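Side-chain contacts in viral CASP8 and FADD-like apoptosis regulator (Molluscum contagiosum virus subtype 1, PDB 2BBR), which blocks host cell apoptosis by interfering with caspase-8 recruitment and activation at the death-inducing signalling complex, and suppresses host NF-kappa-B activation: residues A[18-21]-A[22-26]; A[48-52]-A[53-57]; A[138-141]-A[142-146]. All coordinates share one frame; numbering follows the deposited sequence.

Contact 1. Residues A[18-21]-A[22-26]; sequences EELD and SHEDS
E24 OE1 accepts from two donors, the backbone N of D21 at 2.7 Å and a water at the same distance. The first bond is one half of a capping box at the start of helix 22-31; the other half runs from E24 N to D21 OD2 over 2.8 Å and is almost straight (178°). D21 is thus the N-cap. Its CG sits between the backbone N and the carbonyl carbon (chi1 65°), which swings OD2 in front of the first helical turn, where E24 N meets it nearly along the C-O axis. E24 reaches back with an extended chain, crossing D21 at about a right angle, and takes the D21 N-H on the lone pair of OE1 that faces away from OE2. The two carboxylates come close, OD2 of D21 lying 3.4 Å from OE1 of E24; the amide donors, and R69, which forms a salt bridge with E24 OE2, probably offset their like charge. R69 opens an RxDL sequence, so the pairing is consistent with the charge triad of death effector domains. L20 CB lies against the same glutamate, 3.6 Å from E24 OE1. One turn on, D25 N donates to D21 O at 2.9 Å.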
loop_
_atom_site.group_PDB
_atom_site.type_symbol
_atom_site.label_atom_id
_atom_site.label_comp_id
_atom_site.label_asym_id
_atom_site.label_seq_id
_atom_site.Cartn_x
_atom_site.Cartn_y
_atom_site.Cartn_z
ATOM N N GLU A 18 2.798 6.122 17.570
ATOM C CA GLU A 18 3.625 5.465 18.573
ATOM C C GLU A 18 3.188 4.016 18.744
ATOM O O GLU A 18 3.871 3.223 19.395
ATOM C CB GLU A 18 3.512 6.199 19.911
ATOM C CG GLU A 18 4.060 7.616 19.888
ATOM C CD GLU A 18 3.818 8.355 21.189
ATOM O OE1 GLU A 18 4.240 7.849 22.251
ATOM O OE2 GLU A 18 3.208 9.445 21.149
ATOM N N GLU A 19 2.049 3.673 18.151
ATOM C CA GLU A 19 1.523 2.321 18.257
ATOM C C GLU A 19 1.955 1.404 17.122
ATOM O O GLU A 19 1.701 0.206 17.167
ATOM C CB GLU A 19 -0.006 2.358 18.324
ATOM C CG GLU A 19 -0.549 3.116 19.526
ATOM C CD GLU A 19 -0.039 2.556 20.839
ATOM O OE1 GLU A 19 -0.287 1.363 21.114
ATOM O OE2 GLU A 19 0.611 3.308 21.596
ATOM N N LEU A 20 2.611 1.962 16.109
ATOM C CA LEU A 20 3.050 1.172 14.965
ATOM C C LEU A 20 4.529 0.828 15.061
ATOM O O LEU A 20 5.320 1.605 15.592
ATOM C CB LEU A 20 2.792 1.946 13.671
ATOM C CG LEU A 20 1.376 2.487 13.466
ATOM C CD1 LEU A 20 1.327 3.281 12.176
ATOM C CD2 LEU A 20 0.374 1.346 13.430
ATOM N N ASP A 21 4.900 -0.340 14.544
ATOM C CA ASP A 21 6.297 -0.753 14.563
ATOM C C ASP A 21 6.934 -0.373 13.231
ATOM O O ASP A 21 6.274 0.210 12.369
ATOM C CB ASP A 21 6.421 -2.261 14.840
ATOM C CG ASP A 21 5.834 -3.125 13.738
ATOM O OD1 ASP A 21 5.545 -4.308 14.018
ATOM O OD2 ASP A 21 5.675 -2.642 12.597
ATOM N N SER A 22 8.213 -0.695 13.061
ATOM C CA SER A 22 8.926 -0.346 11.839
ATOM C C SER A 22 8.339 -0.932 10.562
ATOM O O SER A 22 8.375 -0.290 9.513
ATOM C CB SER A 22 10.401 -0.742 11.959
ATOM O OG SER A 22 11.045 0.007 12.975
ATOM N N HIS A 23 7.811 -2.148 10.634
ATOM C CA HIS A 23 7.229 -2.756 9.445
ATOM C C HIS A 23 5.983 -1.971 9.042
ATOM O O HIS A 23 5.807 -1.612 7.876
ATOM C CB HIS A 23 6.855 -4.214 9.702
ATOM C CG HIS A 23 6.347 -4.923 8.486
ATOM N ND1 HIS A 23 7.161 -5.250 7.422
ATOM C CD2 HIS A 23 5.103 -5.334 8.147
ATOM C CE1 HIS A 23 6.439 -5.833 6.482
ATOM N NE2 HIS A 23 5.187 -5.896 6.897
ATOM N N GLU A 24 5.120 -1.697 10.014
ATOM C CA GLU A 24 3.902 -0.946 9.754
ATOM C C GLU A 24 4.224 0.444 9.214
ATOM O O GLU A 24 3.525 0.939 8.331
ATOM C CB GLU A 24 3.064 -0.856 11.029
ATOM C CG GLU A 24 2.578 -2.212 11.513
ATOM C CD GLU A 24 1.959 -2.163 12.893
ATOM O OE1 GLU A 24 2.626 -1.666 13.822
ATOM O OE2 GLU A 24 0.812 -2.628 13.049
ATOM N N ASP A 25 5.283 1.067 9.726
ATOM C CA ASP A 25 5.683 2.389 9.249
ATOM C C ASP A 25 6.007 2.313 7.759
ATOM O O ASP A 25 5.620 3.187 6.984
ATOM C CB ASP A 25 6.933 2.898 9.980
ATOM C CG ASP A 25 6.679 3.230 11.435
ATOM O OD1 ASP A 25 5.521 3.535 11.792
ATOM O OD2 ASP A 25 7.654 3.202 12.220
ATOM N N SER A 26 6.735 1.270 7.367
ATOM C CA SER A 26 7.117 1.087 5.973
ATOM C C SER A 26 5.887 0.923 5.087
ATOM O O SER A 26 5.835 1.454 3.979
ATOM C CB SER A 26 8.028 -0.137 5.838
ATOM O OG SER A 26 8.417 -0.343 4.493
HETATM O O HOH W 1 2.848 -2.825 16.279
HETATM O O HOH W 2 7.759 2.538 14.712
#

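Contact 2. Residues A[48-52]-A[53-57]; sequences SLSQQ and RKLTL
The carbonyls of S50 and L49, at the end of helix 42-51, are met by R53 N and K54 N in different ways. R53 N stands above the carbonyl plane of S50, 71° out of it, and still bonds to S50 O over 3.0 Å. K54 N comes to the L49 carbonyl much nearer its plane, tilted by 29°, and makes the shorter bond, 2.8 Å to L49 O. L55 N adds a weak, long bond to L49 O, at 3.5 Å.

Around this backbone turn the side chains close up. L55 puts its CB against the CB of L49 at 3.8 Å, and the two leucines cross at about a right angle, with CD1 of L55 lying 3.9 Å from CD1 of L49. A chi1 of -163° puts CG of L55 anti to N, and the second torsion then turns CD2 toward S50, an unusually short contact of 3.0 Å to S50 OG. The S50 hydroxyl is itself bonded to L46 O. On the outer side the aliphatic part of K54 runs extended past Q52, CG of K54 resting 3.7 Å from CB of Q52. R53 turns away from the helix, and its guanidinium forms a salt bridge with E6.

Residues of the neighbouring helices, L13, L60 and M63, pack on the leucine pair. The positive phi of R53 and the two nested bonds, R53 N to S50 O inside K54 N to L49 O, make a Schellman motif, the classic C-terminal cap of a helix, followed by an inverse gamma turn centred on L55.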
loop_
_atom_site.group_PDB
_atom_site.type_symbol
_atom_site.label_atom_id
_atom_site.label_comp_id
_atom_site.label_asym_id
_atom_site.label_seq_id
_atom_site.Cartn_x
_atom_site.Cartn_y
_atom_site.Cartn_z
ATOM N N SER A 48 2.661 15.959 5.150
ATOM C CA SER A 48 2.446 16.241 3.741
ATOM C C SER A 48 0.972 16.058 3.384
ATOM O O SER A 48 0.396 16.871 2.663
ATOM C CB SER A 48 3.305 15.319 2.878
ATOM O OG SER A 48 3.133 15.628 1.509
ATOM N N LEU A 49 0.362 14.988 3.886
ATOM C CA LEU A 49 -1.047 14.742 3.610
ATOM C C LEU A 49 -1.904 15.834 4.239
ATOM O O LEU A 49 -2.894 16.263 3.657
ATOM C CB LEU A 49 -1.475 13.371 4.141
ATOM C CG LEU A 49 -0.857 12.149 3.456
ATOM C CD1 LEU A 49 -1.438 10.887 4.075
ATOM C CD2 LEU A 49 -1.140 12.180 1.961
ATOM N N SER A 50 -1.515 16.288 5.427
ATOM C CA SER A 50 -2.253 17.343 6.115
ATOM C C SER A 50 -2.236 18.625 5.283
ATOM O O SER A 50 -3.251 19.305 5.145
ATOM C CB SER A 50 -1.633 17.611 7.488
ATOM O OG SER A 50 -1.663 16.447 8.294
ATOM N N GLN A 51 -1.073 18.939 4.722
ATOM C CA GLN A 51 -0.899 20.130 3.894
ATOM C C GLN A 51 -1.837 20.123 2.693
ATOM O O GLN A 51 -2.282 21.173 2.227
ATOM C CB GLN A 51 0.538 20.205 3.383
ATOM C CG GLN A 51 1.575 20.511 4.440
ATOM C CD GLN A 51 2.971 20.163 3.973
ATOM O OE1 GLN A 51 3.296 20.311 2.795
ATOM N NE2 GLN A 51 3.808 19.705 4.894
ATOM N N GLN A 52 -2.122 18.926 2.194
ATOM C CA GLN A 52 -2.981 18.749 1.030
ATOM C C GLN A 52 -4.427 18.458 1.411
ATOM O O GLN A 52 -5.279 18.298 0.540
ATOM C CB GLN A 52 -2.445 17.597 0.176
ATOM C CG GLN A 52 -1.055 17.834 -0.390
ATOM C CD GLN A 52 -0.445 16.576 -0.973
ATOM O OE1 GLN A 52 0.282 15.851 -0.292
ATOM N NE2 GLN A 52 -0.748 16.302 -2.235
ATOM N N ARG A 53 -4.691 18.398 2.712
ATOM C CA ARG A 53 -6.016 18.083 3.233
ATOM C C ARG A 53 -6.461 16.719 2.709
ATOM O O ARG A 53 -7.617 16.519 2.329
ATOM C CB ARG A 53 -7.036 19.157 2.851
ATOM C CG ARG A 53 -8.265 19.121 3.742
ATOM C CD ARG A 53 -9.191 20.297 3.505
ATOM N NE ARG A 53 -10.251 20.349 4.510
ATOM C CZ ARG A 53 -11.172 19.404 4.680
ATOM N NH1 ARG A 53 -11.174 18.326 3.910
ATOM N NH2 ARG A 53 -12.090 19.537 5.628
ATOM N N LYS A 54 -5.522 15.783 2.684
ATOM C CA LYS A 54 -5.808 14.427 2.235
ATOM C C LYS A 54 -5.831 13.506 3.446
ATOM O O LYS A 54 -6.219 12.343 3.344
ATOM C CB LYS A 54 -4.740 13.944 1.251
ATOM C CG LYS A 54 -4.753 14.656 -0.089
ATOM C CD LYS A 54 -3.654 14.127 -0.999
ATOM C CE LYS A 54 -3.652 14.844 -2.341
ATOM N NZ LYS A 54 -2.558 14.353 -3.223
ATOM N N LEU A 55 -5.419 14.038 4.594
ATOM C CA LEU A 55 -5.373 13.270 5.832
ATOM C C LEU A 55 -6.718 13.359 6.542
ATOM O O LEU A 55 -6.854 14.009 7.580
ATOM C CB LEU A 55 -4.253 13.807 6.727
ATOM C CG LEU A 55 -3.747 12.939 7.881
ATOM C CD1 LEU A 55 -3.350 11.567 7.365
ATOM C CD2 LEU A 55 -2.556 13.624 8.527
ATOM N N THR A 56 -7.709 12.691 5.964
ATOM C CA THR A 56 -9.065 12.680 6.490
ATOM C C THR A 56 -9.319 11.490 7.404
ATOM O O THR A 56 -8.485 10.593 7.533
ATOM C CB THR A 56 -10.078 12.599 5.348
ATOM O OG1 THR A 56 -9.867 11.378 4.625
ATOM C CG2 THR A 56 -9.913 13.779 4.403
ATOM N N LEU A 57 -10.482 11.495 8.043
ATOM C CA LEU A 57 -10.881 10.403 8.917
ATOM C C LEU A 57 -10.871 9.120 8.088
ATOM O O LEU A 57 -10.333 8.095 8.510
ATOM C CB LEU A 57 -12.285 10.674 9.469
ATOM C CG LEU A 57 -13.025 9.603 10.281
ATOM C CD1 LEU A 57 -13.543 8.506 9.376
ATOM C CD2 LEU A 57 -12.103 9.044 11.333
#

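Contact 3. Residues A[138-141]-A[142-146]; sequences ELVL and ALENV
L143 lies tight along the preceding turn at L139: its CG sits 3.4 Å from L139 O, and its CD1 meets the CG of L139 at 4.2 Å. Both leucines are buried, and so is A142, whose methyl rests against two carbonyl oxygens, E138 O and L139 O, with CB 3.5 Å from E138 O. Underneath run regular alpha-helical bonds, the shortest of them from N145 N to L141 O at 2.8 Å.

The solvent side is built differently. N145 is exposed, and its amide folds back over the helix: with CG beside the backbone N (chi1 -68°), the amide carbon comes to 3.1 Å from L141 O. N145 ND2 is also near that oxygen, but the angle is too poor for a hydrogen bond; the bond to L141 O comes from the backbone N of N145, not from ND2.

Between the two sides, E144 stretches its chain along the flank of V140 and L141. Its OE2 passes 3.6 Å from CG1 of V140 and 3.9 Å from CD2 of L141, so the carboxylate brushes methyl groups on its way to polar partners. Those are R97, which forms a salt bridge with OE2, and the hydroxyl of Y96, which is hydrogen-bonded to the same oxygen; together they probably stabilise the charge and fix the rotation of the group. E138, nearer the start of the helix, forms a salt bridge with R135.

This stretch closes helix 136-145 of the second death effector domain. L139 and L143 face helix 109-122 at A119, V140 lies on Y96 and M100 of helix 95-104, and V140 and L141 also touch F30 of helix 22-31, which belongs to the first domain.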
loop_
_atom_site.group_PDB
_atom_site.type_symbol
_atom_site.label_atom_id
_atom_site.label_comp_id
_atom_site.label_asym_id
_atom_site.label_seq_id
_atom_site.Cartn_x
_atom_site.Cartn_y
_atom_site.Cartn_z
ATOM N N GLU A 138 8.941 -2.844 -0.830
ATOM C CA GLU A 138 10.179 -2.298 -1.362
ATOM C C GLU A 138 10.472 -2.940 -2.722
ATOM O O GLU A 138 10.998 -2.285 -3.621
ATOM C CB GLU A 138 11.308 -2.499 -0.345
ATOM C CG GLU A 138 11.147 -1.541 0.843
ATOM C CD GLU A 138 11.932 -1.930 2.087
ATOM O OE1 GLU A 138 11.985 -1.107 3.026
ATOM O OE2 GLU A 138 12.478 -3.046 2.142
ATOM N N LEU A 139 10.104 -4.207 -2.886
ATOM C CA LEU A 139 10.272 -4.890 -4.166
ATOM C C LEU A 139 9.357 -4.204 -5.191
ATOM O O LEU A 139 9.763 -3.948 -6.327
ATOM C CB LEU A 139 9.891 -6.368 -4.041
ATOM C CG LEU A 139 9.758 -7.161 -5.345
ATOM C CD1 LEU A 139 11.070 -7.129 -6.115
ATOM C CD2 LEU A 139 9.353 -8.597 -5.032
ATOM N N VAL A 140 8.125 -3.901 -4.791
ATOM C CA VAL A 140 7.191 -3.233 -5.694
ATOM C C VAL A 140 7.748 -1.880 -6.138
ATOM O O VAL A 140 7.738 -1.561 -7.327
ATOM C CB VAL A 140 5.805 -3.043 -5.032
ATOM C CG1 VAL A 140 4.891 -2.225 -5.947
ATOM C CG2 VAL A 140 5.184 -4.401 -4.739
ATOM N N LEU A 141 8.249 -1.089 -5.197
ATOM C CA LEU A 141 8.800 0.208 -5.564
ATOM C C LEU A 141 9.999 0.055 -6.496
ATOM O O LEU A 141 10.162 0.842 -7.431
ATOM C CB LEU A 141 9.192 1.003 -4.314
ATOM C CG LEU A 141 8.019 1.482 -3.450
ATOM C CD1 LEU A 141 8.560 2.233 -2.242
ATOM C CD2 LEU A 141 7.096 2.383 -4.258
ATOM N N ALA A 142 10.836 -0.946 -6.248
ATOM C CA ALA A 142 11.999 -1.172 -7.102
ATOM C C ALA A 142 11.550 -1.475 -8.533
ATOM O O ALA A 142 12.133 -0.972 -9.496
ATOM C CB ALA A 142 12.842 -2.314 -6.554
ATOM N N LEU A 143 10.516 -2.299 -8.671
ATOM C CA LEU A 143 9.991 -2.630 -9.992
ATOM C C LEU A 143 9.380 -1.390 -10.641
ATOM O O LEU A 143 9.540 -1.171 -11.842
ATOM C CB LEU A 143 8.936 -3.736 -9.883
ATOM C CG LEU A 143 9.454 -5.127 -9.498
ATOM C CD1 LEU A 143 8.290 -6.008 -9.075
ATOM C CD2 LEU A 143 10.215 -5.749 -10.657
ATOM N N GLU A 144 8.685 -0.579 -9.849
ATOM C CA GLU A 144 8.078 0.647 -10.359
ATOM C C GLU A 144 9.147 1.606 -10.859
ATOM O O GLU A 144 8.997 2.240 -11.902
ATOM C CB GLU A 144 7.321 1.383 -9.253
ATOM C CG GLU A 144 5.919 0.918 -8.954
ATOM C CD GLU A 144 5.260 1.795 -7.902
ATOM O OE1 GLU A 144 5.419 3.036 -7.975
ATOM O OE2 GLU A 144 4.586 1.244 -7.011
ATOM N N ASN A 145 10.226 1.717 -10.095
ATOM C CA ASN A 145 11.282 2.654 -10.428
ATOM C C ASN A 145 12.023 2.401 -11.729
ATOM O O ASN A 145 12.642 3.322 -12.267
ATOM C CB ASN A 145 12.252 2.787 -9.246
ATOM C CG ASN A 145 11.604 3.464 -8.049
ATOM O OD1 ASN A 145 10.593 4.153 -8.194
ATOM N ND2 ASN A 145 12.189 3.287 -6.867
ATOM N N VAL A 146 11.958 1.175 -12.241
ATOM C CA VAL A 146 12.596 0.866 -13.518
ATOM C C VAL A 146 11.537 0.669 -14.605
ATOM O O VAL A 146 11.853 0.285 -15.732
ATOM C CB VAL A 146 13.500 -0.391 -13.442
ATOM C CG1 VAL A 146 14.625 -0.160 -12.445
ATOM C CG2 VAL A 146 12.684 -1.611 -13.066
#

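From the N terminus, contact 1 comes first, closing the loop after helix 10-17 as helix 22-31 begins. Contact 2 follows at the far end of the next helix, 42-51, where the chain turns toward helix 57-66; its centre is about 19 Å from that of contact 1, within the same death effector domain. Contact 3 lies much later, at the end of helix 136-145 in the second domain. The three follow in series, and none nests in or crosses another. Contacts 1 and 3 nevertheless touch, S26 OG packing 3.9 Å from E138 OE1, where helix 22-31 meets helix 136-145 between domains. Contact 2 stays clear of both.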